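PDB 4KHB: uncharacterized protein POB3N from Chaetomium thermophilum var. thermophilum, which forms the N-terminal part of a FACT complex subunit that probably reorganises nucleosomes as a histone chaperone during transcription, replication and DNA repair. Local coordinates for residues A6-D11 against K91-T96; S70-L75 against E131-E136; N141-G144 against I148-E151. All blocks are in the same frame, centred on the assembly; numbering follows the deposited sequence.

Contact 1. Residues A6-D11 against K91-T96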
loop_
_atom_site.group_PDB
_atom_site.type_symbol
_atom_site.label_atom_id
_atom_site.label_comp_id
_atom_site.label_asym_id
_atom_site.label_seq_id
_atom_site.Cartn_x
_atom_site.Cartn_y
_atom_site.Cartn_z
ATOM N N ALA H 6 -9.791 31.127 9.334
ATOM C CA ALA H 6 -8.990 31.504 8.182
ATOM C C ALA H 6 -8.028 30.377 7.852
ATOM O O ALA H 6 -7.985 29.883 6.724
ATOM C CB ALA H 6 -8.232 32.797 8.459
ATOM N N ILE H 7 -7.251 29.985 8.858
ATOM C CA ILE H 7 -6.329 28.859 8.765
ATOM C C ILE H 7 -6.787 27.681 9.617
ATOM O O ILE H 7 -7.184 27.860 10.770
ATOM C CB ILE H 7 -4.905 29.272 9.234
ATOM C CG1 ILE H 7 -4.110 29.922 8.101
ATOM C CG2 ILE H 7 -4.117 28.068 9.717
ATOM C CD1 ILE H 7 -4.822 29.966 6.773
ATOM N N GLU H 8 -6.753 26.484 9.041
ATOM C CA GLU H 8 -6.894 25.263 9.822
ATOM C C GLU H 8 -5.567 24.523 9.834
ATOM O O GLU H 8 -5.050 24.137 8.782
ATOM C CB GLU H 8 -7.990 24.363 9.256
ATOM C CG GLU H 8 -9.402 24.866 9.489
ATOM C CD GLU H 8 -9.823 24.729 10.939
ATOM O OE1 GLU H 8 -9.183 23.944 11.670
ATOM O OE2 GLU H 8 -10.798 25.393 11.345
ATOM N N SER H 9 -5.013 24.332 11.024
ATOM C CA SER H 9 -3.679 23.762 11.144
ATOM C C SER H 9 -3.736 22.408 11.831
ATOM O O SER H 9 -4.576 22.175 12.703
ATOM C CB SER H 9 -2.756 24.717 11.905
ATOM O OG SER H 9 -1.444 24.197 11.982
ATOM N N PHE H 10 -2.830 21.519 11.439
ATOM C CA PHE H 10 -2.775 20.177 11.998
ATOM C C PHE H 10 -1.314 19.811 12.209
ATOM O O PHE H 10 -0.484 20.005 11.316
ATOM C CB PHE H 10 -3.449 19.174 11.060
ATOM C CG PHE H 10 -4.927 19.395 10.892
ATOM C CD1 PHE H 10 -5.413 20.255 9.915
ATOM C CD2 PHE H 10 -5.831 18.745 11.719
ATOM C CE1 PHE H 10 -6.778 20.456 9.763
ATOM C CE2 PHE H 10 -7.193 18.939 11.573
ATOM C CZ PHE H 10 -7.669 19.795 10.595
ATOM N N ASP H 11 -0.996 19.289 13.389
ATOM C CA ASP H 11 0.391 19.013 13.734
ATOM C C ASP H 11 0.756 17.540 13.585
ATOM O O ASP H 11 -0.120 16.673 13.575
ATOM C CB ASP H 11 0.678 19.487 15.162
ATOM C CG ASP H 11 1.279 20.879 15.199
ATOM O OD1 ASP H 11 2.192 21.153 14.391
ATOM O OD2 ASP H 11 0.838 21.698 16.031
ATOM N N LYS H 91 -15.161 20.392 1.963
ATOM C CA LYS H 91 -16.476 20.722 1.422
ATOM C C LYS H 91 -16.643 22.227 1.204
ATOM O O LYS H 91 -17.026 22.663 0.118
ATOM C CB LYS H 91 -17.595 20.189 2.324
ATOM C CG LYS H 91 -18.999 20.493 1.802
ATOM C CD LYS H 91 -20.085 19.898 2.688
ATOM C CE LYS H 91 -20.232 20.668 3.988
ATOM N NZ LYS H 91 -19.628 19.930 5.130
ATOM N N ASN H 92 -16.352 23.016 2.234
ATOM C CA ASN H 92 -16.557 24.462 2.174
ATOM C C ASN H 92 -15.552 25.204 1.290
ATOM O O ASN H 92 -15.902 26.185 0.636
ATOM C CB ASN H 92 -16.562 25.075 3.579
ATOM C CG ASN H 92 -17.734 24.609 4.422
ATOM O OD1 ASN H 92 -18.693 24.028 3.915
ATOM N ND2 ASN H 92 -17.668 24.883 5.718
ATOM N N TRP H 93 -14.305 24.738 1.280
ATOM C CA TRP H 93 -13.242 25.394 0.520
ATOM C C TRP H 93 -12.939 24.746 -0.831
ATOM O O TRP H 93 -12.696 25.443 -1.819
ATOM C CB TRP H 93 -11.957 25.464 1.356
ATOM C CG TRP H 93 -12.028 26.437 2.501
ATOM C CD1 TRP H 93 -12.980 27.393 2.702
ATOM C CD2 TRP H 93 -11.113 26.544 3.603
ATOM N NE1 TRP H 93 -12.712 28.093 3.855
ATOM C CE2 TRP H 93 -11.572 27.591 4.428
ATOM C CE3 TRP H 93 -9.953 25.858 3.971
ATOM C CZ2 TRP H 93 -10.910 27.966 5.600
ATOM C CZ3 TRP H 93 -9.300 26.231 5.138
ATOM C CH2 TRP H 93 -9.778 27.276 5.934
ATOM N N TYR H 94 -12.956 23.418 -0.879
ATOM C CA TYR H 94 -12.439 22.707 -2.044
ATOM C C TYR H 94 -13.526 22.057 -2.905
ATOM O O TYR H 94 -13.214 21.379 -3.889
ATOM C CB TYR H 94 -11.397 21.667 -1.608
ATOM C CG TYR H 94 -10.285 22.239 -0.740
ATOM C CD1 TYR H 94 -9.870 23.557 -0.884
ATOM C CD2 TYR H 94 -9.657 21.459 0.224
ATOM C CE1 TYR H 94 -8.866 24.082 -0.095
ATOM C CE2 TYR H 94 -8.646 21.976 1.019
ATOM C CZ TYR H 94 -8.258 23.290 0.852
ATOM O OH TYR H 94 -7.257 23.822 1.634
ATOM N N SER H 95 -14.790 22.264 -2.532
ATOM C CA SER H 95 -15.923 21.689 -3.263
ATOM C C SER H 95 -15.763 20.179 -3.393
ATOM O O SER H 95 -16.061 19.600 -4.442
ATOM C CB SER H 95 -16.084 22.335 -4.646
ATOM O OG SER H 95 -16.307 23.730 -4.542
ATOM N N THR H 96 -15.293 19.548 -2.320
ATOM C CA THR H 96 -14.995 18.123 -2.348
ATOM C C THR H 96 -15.529 17.400 -1.115
ATOM O O THR H 96 -15.412 17.896 0.010
ATOM C CB THR H 96 -13.470 17.889 -2.412
ATOM O OG1 THR H 96 -12.909 18.613 -3.516
ATOM C CG2 THR H 96 -13.161 16.418 -2.574
#

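Contact 2. Residues S70-L75 against E131-E136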
loop_
_atom_site.group_PDB
_atom_site.type_symbol
_atom_site.label_atom_id
_atom_site.label_comp_id
_atom_site.label_asym_id
_atom_site.label_seq_id
_atom_site.Cartn_x
_atom_site.Cartn_y
_atom_site.Cartn_z
ATOM N N SER H 70 -3.070 14.175 -13.020
ATOM C CA SER H 70 -2.869 12.844 -12.450
ATOM C C SER H 70 -1.834 12.889 -11.326
ATOM O O SER H 70 -0.676 13.255 -11.554
ATOM C CB SER H 70 -2.451 11.844 -13.531
ATOM O OG SER H 70 -2.450 10.520 -13.026
ATOM N N GLY H 71 -2.254 12.525 -10.116
ATOM C CA GLY H 71 -1.346 12.500 -8.979
ATOM C C GLY H 71 -2.030 12.320 -7.634
ATOM O O GLY H 71 -3.201 12.673 -7.473
ATOM N N VAL H 72 -1.296 11.774 -6.666
ATOM C CA VAL H 72 -1.804 11.625 -5.302
ATOM C C VAL H 72 -0.896 12.275 -4.255
ATOM O O VAL H 72 0.330 12.154 -4.318
ATOM C CB VAL H 72 -2.056 10.139 -4.926
ATOM C CG1 VAL H 72 -3.261 9.596 -5.666
ATOM C CG2 VAL H 72 -0.827 9.295 -5.217
ATOM N N ILE H 73 -1.509 12.971 -3.301
ATOM C CA ILE H 73 -0.777 13.544 -2.175
ATOM C C ILE H 73 -1.234 12.829 -0.909
ATOM O O ILE H 73 -2.420 12.847 -0.570
ATOM C CB ILE H 73 -1.041 15.057 -2.036
ATOM C CG1 ILE H 73 -0.640 15.781 -3.323
ATOM C CG2 ILE H 73 -0.264 15.630 -0.854
ATOM C CD1 ILE H 73 0.835 15.638 -3.668
ATOM N N GLN H 74 -0.292 12.189 -0.220
ATOM C CA GLN H 74 -0.612 11.424 0.978
ATOM C C GLN H 74 -0.207 12.139 2.265
ATOM O O GLN H 74 0.973 12.419 2.491
ATOM C CB GLN H 74 0.038 10.036 0.905
ATOM C CG GLN H 74 -0.622 9.093 -0.093
ATOM C CD GLN H 74 0.205 7.855 -0.370
ATOM O OE1 GLN H 74 0.853 7.743 -1.412
ATOM N NE2 GLN H 74 0.201 6.921 0.573
ATOM N N LEU H 75 -1.204 12.433 3.095
ATOM C CA LEU H 75 -0.977 13.032 4.402
ATOM C C LEU H 75 -1.512 12.121 5.506
ATOM O O LEU H 75 -2.731 12.039 5.704
ATOM C CB LEU H 75 -1.680 14.390 4.477
ATOM C CG LEU H 75 -1.321 15.443 3.427
ATOM C CD1 LEU H 75 -2.409 16.499 3.342
ATOM C CD2 LEU H 75 0.009 16.090 3.744
ATOM N N GLU H 131 -2.776 0.432 -3.049
ATOM C CA GLU H 131 -2.747 1.318 -4.208
ATOM C C GLU H 131 -1.307 1.624 -4.610
ATOM O O GLU H 131 -0.444 1.813 -3.749
ATOM C CB GLU H 131 -3.475 2.628 -3.893
ATOM C CG GLU H 131 -4.939 2.468 -3.516
ATOM C CD GLU H 131 -5.166 2.623 -2.027
ATOM O OE1 GLU H 131 -4.184 2.505 -1.265
ATOM O OE2 GLU H 131 -6.321 2.867 -1.621
ATOM N N ILE H 132 -1.050 1.664 -5.914
ATOM C CA ILE H 132 0.269 2.028 -6.428
ATOM C C ILE H 132 0.170 3.231 -7.363
ATOM O O ILE H 132 -0.394 3.131 -8.456
ATOM C CB ILE H 132 0.922 0.859 -7.181
ATOM C CG1 ILE H 132 1.084 -0.336 -6.244
ATOM C CG2 ILE H 132 2.293 1.259 -7.706
ATOM C CD1 ILE H 132 0.778 -1.664 -6.885
ATOM N N PRO H 133 0.711 4.379 -6.926
ATOM C CA PRO H 133 0.719 5.602 -7.740
ATOM C C PRO H 133 1.593 5.434 -8.977
ATOM O O PRO H 133 2.675 4.854 -8.876
ATOM C CB PRO H 133 1.317 6.661 -6.799
ATOM C CG PRO H 133 1.267 6.065 -5.427
ATOM C CD PRO H 133 1.305 4.581 -5.594
ATOM N N TYR H 134 1.114 5.915 -10.123
ATOM C CA TYR H 134 1.831 5.785 -11.391
ATOM C C TYR H 134 3.220 6.424 -11.343
ATOM O O TYR H 134 4.153 5.953 -11.994
ATOM C CB TYR H 134 0.999 6.391 -12.529
ATOM C CG TYR H 134 -0.303 5.658 -12.788
ATOM C CD1 TYR H 134 -0.410 4.293 -12.556
ATOM C CD2 TYR H 134 -1.426 6.335 -13.245
ATOM C CE1 TYR H 134 -1.590 3.620 -12.782
ATOM C CE2 TYR H 134 -2.617 5.669 -13.472
ATOM C CZ TYR H 134 -2.689 4.311 -13.239
ATOM O OH TYR H 134 -3.865 3.632 -13.460
ATOM N N SER H 135 3.349 7.490 -10.558
ATOM C CA SER H 135 4.608 8.220 -10.442
ATOM C C SER H 135 5.718 7.386 -9.806
ATOM O O SER H 135 6.900 7.703 -9.951
ATOM C CB SER H 135 4.396 9.513 -9.649
ATOM O OG SER H 135 3.905 9.242 -8.348
ATOM N N GLU H 136 5.338 6.322 -9.103
ATOM C CA GLU H 136 6.312 5.445 -8.459
ATOM C C GLU H 136 6.819 4.348 -9.387
ATOM O O GLU H 136 7.860 3.741 -9.128
ATOM C CB GLU H 136 5.702 4.808 -7.209
ATOM C CG GLU H 136 5.486 5.776 -6.059
ATOM C CD GLU H 136 6.790 6.248 -5.457
ATOM O OE1 GLU H 136 7.627 5.389 -5.104
ATOM O OE2 GLU H 136 6.982 7.475 -5.340
#

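Contact 3. Residues N141-G144 against I148-E151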
loop_
_atom_site.group_PDB
_atom_site.type_symbol
_atom_site.label_atom_id
_atom_site.label_comp_id
_atom_site.label_asym_id
_atom_site.label_seq_id
_atom_site.Cartn_x
_atom_site.Cartn_y
_atom_site.Cartn_z
ATOM N N ASN H 141 5.900 -4.426 -17.461
ATOM C CA ASN H 141 6.329 -5.454 -18.394
ATOM C C ASN H 141 5.417 -6.668 -18.421
ATOM O O ASN H 141 4.924 -7.117 -17.380
ATOM C CB ASN H 141 7.766 -5.896 -18.077
ATOM C CG ASN H 141 8.809 -4.931 -18.614
ATOM O OD1 ASN H 141 8.671 -4.400 -19.715
ATOM N ND2 ASN H 141 9.859 -4.700 -17.835
ATOM N N LEU H 142 5.218 -7.200 -19.623
ATOM C CA LEU H 142 4.581 -8.496 -19.806
ATOM C C LEU H 142 5.605 -9.544 -19.423
ATOM O O LEU H 142 6.713 -9.567 -19.965
ATOM C CB LEU H 142 4.146 -8.698 -21.261
ATOM C CG LEU H 142 3.223 -9.885 -21.561
ATOM C CD1 LEU H 142 1.808 -9.631 -21.092
ATOM C CD2 LEU H 142 3.243 -10.245 -23.047
ATOM N N ALA H 143 5.233 -10.419 -18.497
ATOM C CA ALA H 143 6.173 -11.385 -17.947
ATOM C C ALA H 143 5.866 -12.800 -18.405
ATOM O O ALA H 143 6.600 -13.739 -18.086
ATOM C CB ALA H 143 6.170 -11.307 -16.430
ATOM N N GLY H 144 4.772 -12.945 -19.145
ATOM C CA GLY H 144 4.352 -14.234 -19.662
ATOM C C GLY H 144 2.868 -14.162 -19.950
ATOM O O GLY H 144 2.338 -13.076 -20.195
ATOM N N ILE H 148 1.725 -9.606 -15.680
ATOM C CA ILE H 148 2.272 -8.261 -15.801
ATOM C C ILE H 148 3.203 -7.967 -14.628
ATOM O O ILE H 148 2.847 -8.210 -13.474
ATOM C CB ILE H 148 1.150 -7.197 -15.810
ATOM C CG1 ILE H 148 -0.065 -7.679 -16.611
ATOM C CG2 ILE H 148 1.674 -5.861 -16.326
ATOM C CD1 ILE H 148 0.200 -7.870 -18.096
ATOM N N ALA H 149 4.394 -7.451 -14.921
ATOM C CA ALA H 149 5.336 -7.081 -13.873
ATOM C C ALA H 149 5.374 -5.568 -13.711
ATOM O O ALA H 149 5.539 -4.840 -14.693
ATOM C CB ALA H 149 6.725 -7.620 -14.191
ATOM N N VAL H 150 5.225 -5.098 -12.476
ATOM C CA VAL H 150 5.316 -3.673 -12.184
ATOM C C VAL H 150 6.561 -3.443 -11.341
ATOM O O VAL H 150 6.638 -3.897 -10.197
ATOM C CB VAL H 150 4.073 -3.158 -11.432
ATOM C CG1 VAL H 150 4.204 -1.674 -11.146
ATOM C CG2 VAL H 150 2.818 -3.428 -12.238
ATOM N N GLU H 151 7.534 -2.740 -11.911
ATOM C CA GLU H 151 8.841 -2.591 -11.279
ATOM C C GLU H 151 9.088 -1.197 -10.718
ATOM O O GLU H 151 8.597 -0.198 -11.249
ATOM C CB GLU H 151 9.962 -2.972 -12.253
ATOM C CG GLU H 151 9.557 -3.995 -13.302
ATOM C CD GLU H 151 10.747 -4.537 -14.067
ATOM O OE1 GLU H 151 10.535 -5.282 -15.046
ATOM O OE2 GLU H 151 11.893 -4.227 -13.684
#

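Contact 1. Residues A6-D11 against K91-T96
Trp93 reaches across to Ala6 with the far corner of its six-membered ring, and it is the residue most covered by the contact. Its CH2 atom lies 3.3 Å from Ala6 O, while CZ2 is farther from the same oxygen, at 3.7 Å. The carbonyl approaches the indole obliquely. No hydrogen bond links the segments, and Trp93 NE1 is 5.8 Å from Ala6 O, too far to be its donor. With CG placed beside the backbone N and anti to the carbonyl carbon (chi1 -71°), the side chain turns the indole toward the N-terminal residues. The methyl of Ala6 is directed away, which leaves its backbone to make the contact.

In PH domains a C-terminal helix caps one end of the beta sandwich; helix 83-92 corresponds to it, and the contact joins Trp93, which follows residues 83-92 in the chain, to Ala6 and Glu8 of the N-terminal segment. Glu8 adds the aliphatic part of its side chain, Glu8 CG standing 4.3 Å from Trp93 CH2. Its carboxylate is engaged by the same helix, OE1 forming a salt bridge with Arg85, whose guanidinium group also hydrogen-bonds Ser9 O. Trp93 additionally touches Glu28, in the loop after strand 22-27.

Contact 2. Residues S70-L75 against E131-E136
Val72 and Pro133 make the closest approach of this contact, with Val72 CG2 3.7 Å from Pro133 CB and, slightly less tightly, 3.9 Å from Pro133 CG. Both side chains start out toward the opposite segment and cross at about a right angle, so a single methyl rests against the CB-CG side of the proline ring. The valine torsion decides which methyl this is: at chi1 -71° CG1 stands anti to the carbonyl carbon, and CG2 takes the crowded position between the backbone N and that carbon.

On one flank, a chi1 of -171° sets Ser70 OG opposite the serine's own N and directs it to the edge of the Tyr134 ring, near its plane, a loose contact 4.3 Å from Tyr134 CD2. The serine hydroxyl hydrogen-bonds Lys117 O, and the tyrosine hydroxyl Gly116 O, both in the turn before strand 119-124. On the other flank Gln74 OE1 lies 4.4 Å from Pro133 CG and accepts a hydrogen bond from Lys170 NZ, while NE2 meets Glu62 OE2 and Met41 O of the SPT16D chain. That methionine also packs on Pro133. A bond of 3.0 Å from Glu136 N to Pro133 O holds the 3-10 turn that follows the strand.

The segments belong to the two successive PH-like domains, and no hydrogen bond runs between the two segments themselves. The chemistry implies a small apolar join at Val72 and Pro133, with the flanking polar groups satisfied outside the segments, Ser70 by Lys117 of the second domain and Gln74 in part by the SPT16D chain.

Contact 3. Residues N141-G144 against I148-E151
Asn141 and Ala149 form a hydrogen-bonded antiparallel pair, and their backbones carry two of the three hydrogen bonds of this contact. Asn141 N gives to Ala149 O at 2.8 Å, in the carbonyl plane. The return bond, from Ala149 N to Asn141 O, measures 2.5 Å and is almost straight (176° at the hydrogen); so short a value may partly reflect coordinate error. Leu142 and Ile148 make the next, non-hydrogen-bonded pair, and a CA-H...O contact joins Ile148 CA to Asn141 O at 3.3 Å.

The side-chain hydrogen bond goes from Asn141 ND2 to Glu151 OE1, 2.9 Å long. The acceptor lies in the amide plane of the asparagine, but the donor comes from above the carboxylate plane, and the two planes stand 69° apart. Glu151 is extended beyond CG, which carries its carboxylate across to the amide on the neighbouring strand. An alanine in place of Asn141 would keep the backbone pairing but would probably leave Glu151 OE1 without this donor and its carboxylate freer to turn.

Apolar contacts lie on both faces. Leu142 CD1 and Ile148 CD1 meet at 3.8 Å on one, whereas Ala143 CB approaches Ala149 CB at 4.3 Å on the face that bears Asn141.

The short segments 141-144 and 148-151 run 134° apart, well short of strictly antiparallel. Such pairing is that of a beta hairpin, here made by strands 137-144 and 147-152, whose second strand is the middle one of an antiparallel three-stranded sheet in the second PH-like domain.

Overall arrangement
From the N terminus, contact 1 opens at residues 6-11 and closes at 91-96, bringing Trp93, next in the chain to helix 83-92, back to the N-terminal strand region of the first PH domain. Contact 2 opens within that loop, at 70-75, and closes beyond it at 131-136; the two therefore cross, and contact 2 ties the first domain to the second. Contact 3 follows in series as a short hairpin closure, beginning on the strand after 127-133. Contacts 1 and 3 lie on opposite sides of the chain's centre, their own centres about 41 Å apart, while contact 2 sits near the middle, its centre about 20 Å from that of contact 3.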